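Local coordinates for putative O-Methyltransferase (Corynebacterium glutamicum, PDB 3DR5), which probably transfers a methyl group from S-adenosyl-L-methionine to an oxygen of an acceptor that has not been identified, at residues Leu115-Pro118 with Leu119-Met122; Glu92-Arg95 with Gln96-Leu100; Ala25-Asp28 with Ala29-Gly33; Asp187-Ile190 with Arg191-Glu194. All coordinates share one frame; numbering follows the deposited sequence.

Contact 1: Leu115-Pro118 with Leu119-Met122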
loop_
_atom_site.group_PDB
_atom_site.type_symbol
_atom_site.label_atom_id
_atom_site.label_comp_id
_atom_site.label_asym_id
_atom_site.label_seq_id
_atom_site.Cartn_x
_atom_site.Cartn_y
_atom_site.Cartn_z
ATOM N N LEU A 115 10.338 -13.085 -22.950
ATOM C CA LEU A 115 11.541 -13.864 -22.650
ATOM C C LEU A 115 12.754 -12.973 -22.922
ATOM O O LEU A 115 13.392 -13.073 -23.978
ATOM C CB LEU A 115 11.631 -15.088 -23.565
ATOM C CG LEU A 115 11.605 -16.521 -23.030
ATOM C CD1 LEU A 115 12.408 -17.392 -24.008
ATOM C CD2 LEU A 115 12.216 -16.613 -21.627
ATOM N N SER A 116 13.095 -12.119 -21.965
ATOM C CA SER A 116 14.207 -11.189 -22.138
ATOM C C SER A 116 14.801 -10.766 -20.805
ATOM O O SER A 116 14.236 -11.049 -19.740
ATOM C CB SER A 116 13.733 -9.918 -22.832
ATOM O OG SER A 116 12.404 -10.030 -23.327
ATOM N N ARG A 117 15.936 -10.083 -20.873
ATOM C CA ARG A 117 16.551 -9.556 -19.681
ATOM C C ARG A 117 15.758 -8.250 -19.539
ATOM O O ARG A 117 15.554 -7.505 -20.513
ATOM C CB ARG A 117 18.043 -9.287 -19.914
ATOM C CG ARG A 117 18.754 -10.522 -20.419
ATOM C CD ARG A 117 20.149 -10.206 -20.898
ATOM N NE ARG A 117 20.980 -9.667 -19.825
ATOM C CZ ARG A 117 22.294 -9.483 -19.915
ATOM N NH1 ARG A 117 22.936 -9.797 -21.034
ATOM N NH2 ARG A 117 22.967 -8.987 -18.885
ATOM N N PRO A 118 15.281 -7.957 -18.329
ATOM C CA PRO A 118 14.496 -6.750 -18.030
ATOM C C PRO A 118 15.002 -5.460 -18.657
ATOM O O PRO A 118 14.279 -4.778 -19.387
ATOM C CB PRO A 118 14.552 -6.663 -16.507
ATOM C CG PRO A 118 14.693 -8.062 -16.070
ATOM C CD PRO A 118 15.590 -8.702 -17.094
ATOM N N LEU A 119 16.257 -5.130 -18.358
ATOM C CA LEU A 119 16.835 -3.897 -18.832
ATOM C C LEU A 119 17.070 -3.784 -20.326
ATOM O O LEU A 119 17.320 -2.693 -20.842
ATOM C CB LEU A 119 18.113 -3.605 -18.035
ATOM C CG LEU A 119 17.900 -3.457 -16.515
ATOM C CD1 LEU A 119 19.249 -3.279 -15.831
ATOM C CD2 LEU A 119 16.988 -2.268 -16.216
ATOM N N ASP A 120 16.974 -4.906 -21.019
ATOM C CA ASP A 120 17.151 -4.905 -22.459
ATOM C C ASP A 120 15.833 -4.601 -23.167
ATOM O O ASP A 120 15.799 -3.820 -24.107
ATOM C CB ASP A 120 17.667 -6.266 -22.938
ATOM C CG ASP A 120 19.164 -6.432 -22.753
ATOM O OD1 ASP A 120 19.614 -7.555 -22.434
ATOM O OD2 ASP A 120 19.896 -5.444 -22.946
ATOM N N VAL A 121 14.745 -5.201 -22.688
ATOM C CA VAL A 121 13.439 -5.054 -23.322
ATOM C C VAL A 121 12.555 -3.882 -22.898
ATOM O O VAL A 121 11.608 -3.529 -23.608
ATOM C CB VAL A 121 12.648 -6.362 -23.171
ATOM C CG1 VAL A 121 12.126 -6.491 -21.747
ATOM C CG2 VAL A 121 11.521 -6.428 -24.182
HETATM N N MSE A 122 12.851 -3.291 -21.750
HETATM C CA MSE A 122 12.067 -2.165 -21.282
HETATM C C MSE A 122 12.269 -1.000 -22.241
HETATM O O MSE A 122 11.460 -0.073 -22.305
HETATM C CB MSE A 122 12.475 -1.799 -19.852
HETATM C CG MSE A 122 11.656 -2.562 -18.818
HETATM SE SE MSE A 122 12.511 -2.593 -17.099
HETATM C CE MSE A 122 12.458 -4.479 -16.776
#
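Arg117 and Asp120 come together across the first turn of the short helix 118-121, their CA atoms 5.5 Å apart. Arg117 holds the N-cap position, in the loop after edge strand 111-114 of the Rossmann-like methyltransferase sheet. Its carbonyl oxygen takes two backbone bonds. Asp120 N reaches Arg117 O at 3.0 Å, and Val121 N reaches the same oxygen at 3.3 Å. One residue on, Met122 N donates to Pro118 O. Pro118 is the first helical residue, a place where a proline gives up no helical hydrogen bond.

The Asp120 side chain leans back over the Arg117 chain. With Asp120 CG anti to the carbonyl carbon (chi1 -81°), OD1 comes to 3.1 Å from Arg117 CD. The salt bridge is long, 3.6 Å from Asp120 OD1 to Arg117 NE. The carboxylate stands almost perpendicular to the guanidinium, at 85°, and no N-H points at OD1.

Ser116 and Val121 meet side to side. Ser116 CB and OG both lie 3.7 Å from Val121 CB. Val121 CG1 sits 3.6 Å from Pro118 O. Met122, modelled as selenomethionine, curls back so that SE comes to 3.6 Å from Pro118 O; the place of its methyl group is doubtful.

Leu119 and Met122 also pack on helix 142-152, and Pro118 and Met122 touch Ile63 of strand 59-63. The chemistry is consistent with a helix start held largely by its backbone bonds. The Arg117-Asp120 pair adds charge attraction at the surface, probably with little directional hold.

Contact 2: Glu92-Arg95 with Gln96-Leu100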
loop_
_atom_site.group_PDB
_atom_site.type_symbol
_atom_site.label_atom_id
_atom_site.label_comp_id
_atom_site.label_asym_id
_atom_site.label_seq_id
_atom_site.Cartn_x
_atom_site.Cartn_y
_atom_site.Cartn_z
ATOM N N GLU A 92 12.194 -21.757 -18.687
ATOM C CA GLU A 92 11.405 -22.593 -17.796
ATOM C C GLU A 92 10.583 -21.662 -16.889
ATOM O O GLU A 92 9.532 -22.063 -16.381
ATOM C CB GLU A 92 12.296 -23.536 -16.961
ATOM C CG GLU A 92 13.258 -22.888 -15.992
ATOM C CD GLU A 92 14.131 -23.935 -15.297
ATOM O OE1 GLU A 92 15.089 -23.557 -14.593
ATOM O OE2 GLU A 92 13.847 -25.142 -15.449
ATOM N N HIS A 93 11.052 -20.428 -16.680
ATOM C CA HIS A 93 10.299 -19.471 -15.870
ATOM C C HIS A 93 9.071 -19.052 -16.681
ATOM O O HIS A 93 8.007 -18.801 -16.115
ATOM C CB HIS A 93 11.176 -18.263 -15.505
ATOM C CG HIS A 93 12.223 -18.586 -14.485
ATOM N ND1 HIS A 93 13.263 -17.738 -14.182
ATOM C CD2 HIS A 93 12.391 -19.681 -13.708
ATOM C CE1 HIS A 93 14.029 -18.298 -13.264
ATOM N NE2 HIS A 93 13.523 -19.478 -12.960
ATOM N N GLN A 94 9.209 -18.983 -18.008
ATOM C CA GLN A 94 8.079 -18.625 -18.871
ATOM C C GLN A 94 7.059 -19.768 -18.832
ATOM O O GLN A 94 5.842 -19.531 -18.785
ATOM C CB GLN A 94 8.540 -18.391 -20.315
ATOM C CG GLN A 94 7.395 -18.384 -21.323
ATOM C CD GLN A 94 7.786 -17.765 -22.646
ATOM O OE1 GLN A 94 8.720 -18.220 -23.313
ATOM N NE2 GLN A 94 7.073 -16.712 -23.036
ATOM N N ARG A 95 7.557 -21.006 -18.857
ATOM C CA ARG A 95 6.685 -22.178 -18.792
ATOM C C ARG A 95 6.040 -22.226 -17.412
ATOM O O ARG A 95 4.851 -22.507 -17.285
ATOM C CB ARG A 95 7.474 -23.471 -19.022
ATOM C CG ARG A 95 7.468 -23.959 -20.458
ATOM C CD ARG A 95 7.696 -25.465 -20.529
ATOM N NE ARG A 95 6.489 -26.197 -20.910
ATOM C CZ ARG A 95 6.285 -27.490 -20.667
ATOM N NH1 ARG A 95 7.208 -28.207 -20.037
ATOM N NH2 ARG A 95 5.155 -28.073 -21.053
ATOM N N GLN A 96 6.835 -21.945 -16.383
ATOM C CA GLN A 96 6.354 -21.957 -15.001
ATOM C C GLN A 96 5.210 -20.966 -14.781
ATOM O O GLN A 96 4.219 -21.290 -14.124
ATOM C CB GLN A 96 7.521 -21.658 -14.032
ATOM C CG GLN A 96 8.440 -22.863 -13.767
ATOM C CD GLN A 96 9.811 -22.485 -13.197
ATOM O OE1 GLN A 96 9.962 -21.462 -12.530
ATOM N NE2 GLN A 96 10.818 -23.326 -13.459
ATOM N N ALA A 97 5.349 -19.768 -15.341
ATOM C CA ALA A 97 4.342 -18.719 -15.196
ATOM C C ALA A 97 3.063 -18.976 -15.991
ATOM O O ALA A 97 1.971 -18.962 -15.431
ATOM C CB ALA A 97 4.939 -17.364 -15.590
ATOM N N LYS A 98 3.199 -19.201 -17.295
ATOM C CA LYS A 98 2.046 -19.461 -18.154
ATOM C C LYS A 98 1.218 -20.647 -17.650
ATOM O O LYS A 98 -0.008 -20.668 -17.796
ATOM C CB LYS A 98 2.505 -19.712 -19.593
ATOM C CG LYS A 98 2.997 -18.455 -20.318
ATOM C CD LYS A 98 3.678 -18.829 -21.634
ATOM C CE LYS A 98 3.120 -18.065 -22.825
ATOM N NZ LYS A 98 3.966 -16.905 -23.215
ATOM N N ALA A 99 1.889 -21.629 -17.055
ATOM C CA ALA A 99 1.208 -22.796 -16.509
ATOM C C ALA A 99 0.323 -22.345 -15.337
ATOM O O ALA A 99 -0.877 -22.624 -15.310
ATOM C CB ALA A 99 2.231 -23.820 -16.022
ATOM N N LEU A 100 0.917 -21.652 -14.364
ATOM C CA LEU A 100 0.171 -21.178 -13.195
ATOM C C LEU A 100 -1.033 -20.311 -13.577
ATOM O O LEU A 100 -2.091 -20.400 -12.948
ATOM C CB LEU A 100 1.106 -20.419 -12.242
ATOM C CG LEU A 100 2.017 -21.320 -11.405
ATOM C CD1 LEU A 100 3.103 -20.480 -10.747
ATOM C CD2 LEU A 100 1.185 -22.066 -10.346
#
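Gln96 lays its side chain back along the turn before it, over the Glu92 carbonyl and beside the His93 ring. Its CG comes to 2.9 Å from Glu92 O, a tight approach. With CG anti to the carbonyl carbon (chi1 -79°) and the chain extended beyond it, the amide runs toward the start of the helix. There Gln96 NE2 lies 3.5 Å from Glu92 CG. On the imidazole side, Gln96 OE1 is 3.2 Å from His93 CD2, with the ring and amide planes 60° apart. Gln96 CD lies in the plane of the ring, at its edge. The ring has a polar partner elsewhere: His93 ND1 is hydrogen-bonded to Asp88 OD2.

Gln94 and Lys98 lie side by side and point the same way. Their aliphatic parts touch, Gln94 CG to Lys98 CD at 3.8 Å. Along the backbone, regular bonds hold the turns. Gln96 N donates to Glu92 O at 2.7 Å, Ala97 N to His93 O at 2.9 Å, and Lys98 N to Gln94 O at 3.1 Å. Ala99 N bonds to Arg95 O in the same way.

Helix 91-103 is the helix of the beta-alpha-beta unit between strands 83-87 and 111-114. Gln94, Ala97 and Lys98 touch Phe113 of strand 111-114, while Leu100 packs against helix 20-31.

Contact 3: Ala25-Asp28 with Ala29-Gly33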
loop_
_atom_site.group_PDB
_atom_site.type_symbol
_atom_site.label_atom_id
_atom_site.label_comp_id
_atom_site.label_asym_id
_atom_site.label_seq_id
_atom_site.Cartn_x
_atom_site.Cartn_y
_atom_site.Cartn_z
ATOM N N ALA A 25 1.499 -21.785 -6.866
ATOM C CA ALA A 25 2.572 -20.910 -7.327
ATOM C C ALA A 25 3.638 -20.697 -6.246
ATOM O O ALA A 25 4.825 -20.540 -6.559
ATOM C CB ALA A 25 1.995 -19.567 -7.778
ATOM N N ARG A 26 3.220 -20.695 -4.982
ATOM C CA ARG A 26 4.147 -20.517 -3.864
ATOM C C ARG A 26 4.951 -21.809 -3.665
ATOM O O ARG A 26 6.126 -21.774 -3.300
ATOM C CB ARG A 26 3.372 -20.178 -2.587
ATOM C CG ARG A 26 4.245 -19.670 -1.450
ATOM C CD ARG A 26 3.396 -19.012 -0.370
ATOM N NE ARG A 26 2.932 -17.677 -0.744
ATOM C CZ ARG A 26 3.727 -16.614 -0.842
ATOM N NH1 ARG A 26 5.022 -16.739 -0.591
ATOM N NH2 ARG A 26 3.225 -15.431 -1.178
ATOM N N GLU A 27 4.318 -22.954 -3.906
ATOM C CA GLU A 27 5.006 -24.232 -3.780
ATOM C C GLU A 27 6.014 -24.328 -4.929
ATOM O O GLU A 27 7.177 -24.683 -4.719
ATOM C CB GLU A 27 4.010 -25.389 -3.869
ATOM C CG GLU A 27 4.101 -26.362 -2.702
ATOM C CD GLU A 27 5.415 -27.126 -2.666
ATOM O OE1 GLU A 27 6.425 -26.579 -2.169
ATOM O OE2 GLU A 27 5.430 -28.277 -3.150
ATOM N N ASP A 28 5.570 -24.012 -6.147
ATOM C CA ASP A 28 6.460 -24.059 -7.309
ATOM C C ASP A 28 7.710 -23.207 -7.107
ATOM O O ASP A 28 8.823 -23.671 -7.351
ATOM C CB ASP A 28 5.729 -23.600 -8.573
ATOM C CG ASP A 28 4.760 -24.642 -9.095
ATOM O OD1 ASP A 28 4.717 -25.745 -8.509
ATOM O OD2 ASP A 28 4.047 -24.366 -10.089
ATOM N N ALA A 29 7.532 -21.968 -6.654
ATOM C CA ALA A 29 8.666 -21.068 -6.439
ATOM C C ALA A 29 9.663 -21.637 -5.442
ATOM O O ALA A 29 10.877 -21.538 -5.638
ATOM C CB ALA A 29 8.178 -19.692 -5.966
ATOM N N ALA A 30 9.137 -22.231 -4.377
ATOM C CA ALA A 30 9.963 -22.823 -3.334
ATOM C C ALA A 30 10.730 -24.035 -3.871
ATOM O O ALA A 30 11.900 -24.230 -3.546
ATOM C CB ALA A 30 9.090 -23.236 -2.150
ATOM N N GLU A 31 10.067 -24.847 -4.689
ATOM C CA GLU A 31 10.709 -26.021 -5.267
ATOM C C GLU A 31 11.884 -25.662 -6.177
ATOM O O GLU A 31 12.815 -26.449 -6.329
ATOM C CB GLU A 31 9.686 -26.846 -6.045
ATOM C CG GLU A 31 8.774 -27.677 -5.165
ATOM C CD GLU A 31 7.610 -28.253 -5.929
ATOM O OE1 GLU A 31 7.760 -28.480 -7.145
ATOM O OE2 GLU A 31 6.553 -28.497 -5.320
ATOM N N PHE A 32 11.843 -24.473 -6.775
ATOM C CA PHE A 32 12.902 -24.024 -7.680
ATOM C C PHE A 32 13.833 -22.986 -7.058
ATOM O O PHE A 32 14.688 -22.419 -7.745
ATOM C CB PHE A 32 12.282 -23.465 -8.966
ATOM C CG PHE A 32 11.707 -24.524 -9.871
ATOM C CD1 PHE A 32 12.493 -25.121 -10.861
ATOM C CD2 PHE A 32 10.375 -24.918 -9.739
ATOM C CE1 PHE A 32 11.959 -26.099 -11.702
ATOM C CE2 PHE A 32 9.837 -25.894 -10.570
ATOM C CZ PHE A 32 10.628 -26.484 -11.556
ATOM N N GLY A 33 13.653 -22.740 -5.763
ATOM C CA GLY A 33 14.482 -21.777 -5.047
ATOM C C GLY A 33 14.361 -20.334 -5.502
ATOM O O GLY A 33 15.314 -19.562 -5.402
HETATM O O HOH W 1 5.634 -27.966 -9.678
#
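A Schellman motif ends helix 20-31, and Asp28 and Phe32 meet in the last turn, where the motif forms. Phe32 N donates to Asp28 O at 3.2 Å. The Phe32 ring turns its edge to the same oxygen, which lies in the ring plane 3.1 Å from CD2. Earlier turns are held by regular bonds: Ala29 N to Ala25 O, Ala30 N to Arg26 O, and Glu31 N to Glu27 O at 2.9 Å.

Two acidic side chains crowd together one turn apart. Glu27 bends sharply at its second torsion (chi2 -66°), which brings its carboxylate round to that of Glu31. Glu27 OE2 and Glu31 OE2 are only 2.5 Å apart, with the carboxylate planes at 63°. If both are ionised, this closeness would be unfavourable and might favour uptake of a proton. Asp28 adds a further acidic group, its OD1 4.3 Å from Glu31 OE1. A water lies between these two, 2.7 Å from Asp28 OD1 and weakly linked to Glu31 OE1, though it cannot serve every acceptor near it at once. Asp28 OD1 also forms a salt bridge with Arg24.

On another part of the helix, Arg26 NH2 bonds to Pro37 O and Tyr73 OH, while Ala25 packs on helices 67-77 and 91-103.

At the end, Gly33 N bonds to Ala30 O at 3.2 Å and Leu34 N reaches back to Ala29 O. Gly33 takes a positive phi of 64°. This pair of bonds, with a glycine at C-prime, is the classical Schellman termination of an alpha helix.

Contact 4: Asp187-Ile190 with Arg191-Glu194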
loop_
_atom_site.group_PDB
_atom_site.type_symbol
_atom_site.label_atom_id
_atom_site.label_comp_id
_atom_site.label_asym_id
_atom_site.label_seq_id
_atom_site.Cartn_x
_atom_site.Cartn_y
_atom_site.Cartn_z
ATOM N N ASP A 187 18.626 3.689 -2.975
ATOM C CA ASP A 187 17.756 4.350 -2.002
ATOM C C ASP A 187 17.982 5.867 -2.060
ATOM O O ASP A 187 17.036 6.644 -2.228
ATOM C CB ASP A 187 18.057 3.806 -0.596
ATOM C CG ASP A 187 17.099 4.335 0.461
ATOM O OD1 ASP A 187 15.904 3.947 0.453
ATOM O OD2 ASP A 187 17.546 5.151 1.299
ATOM N N GLU A 188 19.238 6.284 -1.919
ATOM C CA GLU A 188 19.585 7.702 -1.969
ATOM C C GLU A 188 19.143 8.318 -3.303
ATOM O O GLU A 188 18.643 9.440 -3.342
ATOM C CB GLU A 188 21.099 7.868 -1.784
ATOM C CG GLU A 188 21.605 9.280 -1.990
ATOM C CD GLU A 188 23.086 9.400 -1.701
ATOM O OE1 GLU A 188 23.512 8.934 -0.622
ATOM O OE2 GLU A 188 23.821 9.968 -2.539
ATOM N N TYR A 189 19.333 7.581 -4.395
ATOM C CA TYR A 189 18.935 8.060 -5.720
ATOM C C TYR A 189 17.412 8.152 -5.826
ATOM O O TYR A 189 16.870 9.138 -6.332
ATOM C CB TYR A 189 19.435 7.121 -6.811
ATOM C CG TYR A 189 18.998 7.552 -8.189
ATOM C CD1 TYR A 189 19.526 8.700 -8.777
ATOM C CD2 TYR A 189 18.034 6.833 -8.895
ATOM C CE1 TYR A 189 19.112 9.121 -10.033
ATOM C CE2 TYR A 189 17.607 7.246 -10.156
ATOM C CZ TYR A 189 18.151 8.390 -10.716
ATOM O OH TYR A 189 17.750 8.802 -11.963
ATOM N N ILE A 190 16.722 7.118 -5.352
ATOM C CA ILE A 190 15.267 7.097 -5.396
ATOM C C ILE A 190 14.686 8.275 -4.601
ATOM O O ILE A 190 13.729 8.915 -5.036
ATOM C CB ILE A 190 14.721 5.747 -4.847
ATOM C CG1 ILE A 190 14.884 4.655 -5.913
ATOM C CG2 ILE A 190 13.253 5.894 -4.420
ATOM C CD1 ILE A 190 14.617 3.246 -5.406
ATOM N N ARG A 191 15.264 8.563 -3.439
ATOM C CA ARG A 191 14.779 9.661 -2.609
ATOM C C ARG A 191 15.108 11.045 -3.169
ATOM O O ARG A 191 14.677 12.060 -2.626
ATOM C CB ARG A 191 15.338 9.524 -1.193
ATOM C CG ARG A 191 14.708 8.391 -0.380
ATOM C CD ARG A 191 15.606 7.978 0.773
ATOM N NE ARG A 191 16.461 9.086 1.176
ATOM C CZ ARG A 191 17.739 8.960 1.511
ATOM N NH1 ARG A 191 18.327 7.771 1.494
ATOM N NH2 ARG A 191 18.433 10.030 1.862
ATOM N N SER A 192 15.847 11.078 -4.272
ATOM C CA SER A 192 16.243 12.336 -4.889
ATOM C C SER A 192 15.366 12.718 -6.076
ATOM O O SER A 192 15.362 13.878 -6.495
ATOM C CB SER A 192 17.696 12.255 -5.365
ATOM O OG SER A 192 17.793 11.632 -6.647
ATOM N N ILE A 193 14.623 11.760 -6.626
ATOM C CA ILE A 193 13.819 12.065 -7.793
ATOM C C ILE A 193 12.613 12.921 -7.455
ATOM O O ILE A 193 11.989 12.760 -6.413
ATOM C CB ILE A 193 13.462 10.759 -8.575
ATOM C CG1 ILE A 193 12.052 10.829 -9.123
ATOM C CG2 ILE A 193 13.707 9.544 -7.713
ATOM C CD1 ILE A 193 11.337 9.500 -9.085
ATOM N N GLU A 194 12.303 13.843 -8.360
ATOM C CA GLU A 194 11.226 14.795 -8.162
ATOM C C GLU A 194 9.879 14.371 -8.722
ATOM O O GLU A 194 9.806 13.711 -9.755
ATOM C CB GLU A 194 11.650 16.138 -8.760
ATOM C CG GLU A 194 11.047 17.367 -8.095
ATOM C CD GLU A 194 11.796 17.790 -6.844
ATOM O OE1 GLU A 194 12.967 17.381 -6.683
ATOM O OE2 GLU A 194 11.219 18.548 -6.033
HETATM O O HOH W 2 11.786 11.268 -4.313
#
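Asp187 and Arg191 meet with their carboxylate and guanidinium planes 52° apart. Arg191 NH1 donates to Asp187 OD2 at 2.7 Å in a salt bridge. The oxygen lies nearly in the guanidinium plane, at its edge, but the nitrogen stands above the carboxylate plane, 38° out of it. One face of the guanidinium lies over the backbone of Glu188, with NH1 3.7 Å from Glu188 CA. Asp187 has further partners. Its OD1 pairs with Arg200, and its OD2 bonds to Tyr11 OH of the second subunit, where Thr15 also packs on both residues. The pair thus lies at the dimer interface.

Ser192 turns its hydroxyl back to the helix end. Its OG sits between the backbone N and the carbonyl carbon (chi1 83°) and donates to Tyr189 O at 2.7 Å. Ser192 N grips the same oxygen at 3.0 Å. The Tyr189 side chain points elsewhere, its OH bonded to Asp147 and its ring in a cation-pi contact with Lys143.

A water joins Ile190 O to Ile193 O, 2.6 Å from the latter; the place of Ile190 O is less sure. Ile190 and Ile193 also pack on helix 142-152. Arg191 N bonds to Asp187 O at 2.9 Å. The C-terminus of helix 178-190 is thus closed by a type I beta turn from Ile190 to Ile193, with Tyr189 O doubly held by Ser192, before the chain enters the antiparallel edge strand 196-201.

Contacts 2 and 3 form one helix pair, their centres 12 Å apart. Leu100 CD1 lies 3.3 Å from Ala25 CB, and Gln96 NE2 is 3.5 Å from Phe32 CE1. Contact 1 follows in the chain and touches contact 2, where the Leu115 side chain packs on that of Gln94; their centres are 17 Å apart. Contact 4 stands on its own across the molecule, its centre about 34 Å from that of contact 2 and 33 Å from that of contact 3. Contacts 1 and 4 do not touch, but both pack on helix 142-152. All are local contacts at helix starts, middles or ends, and contact 4 alone reaches the second subunit.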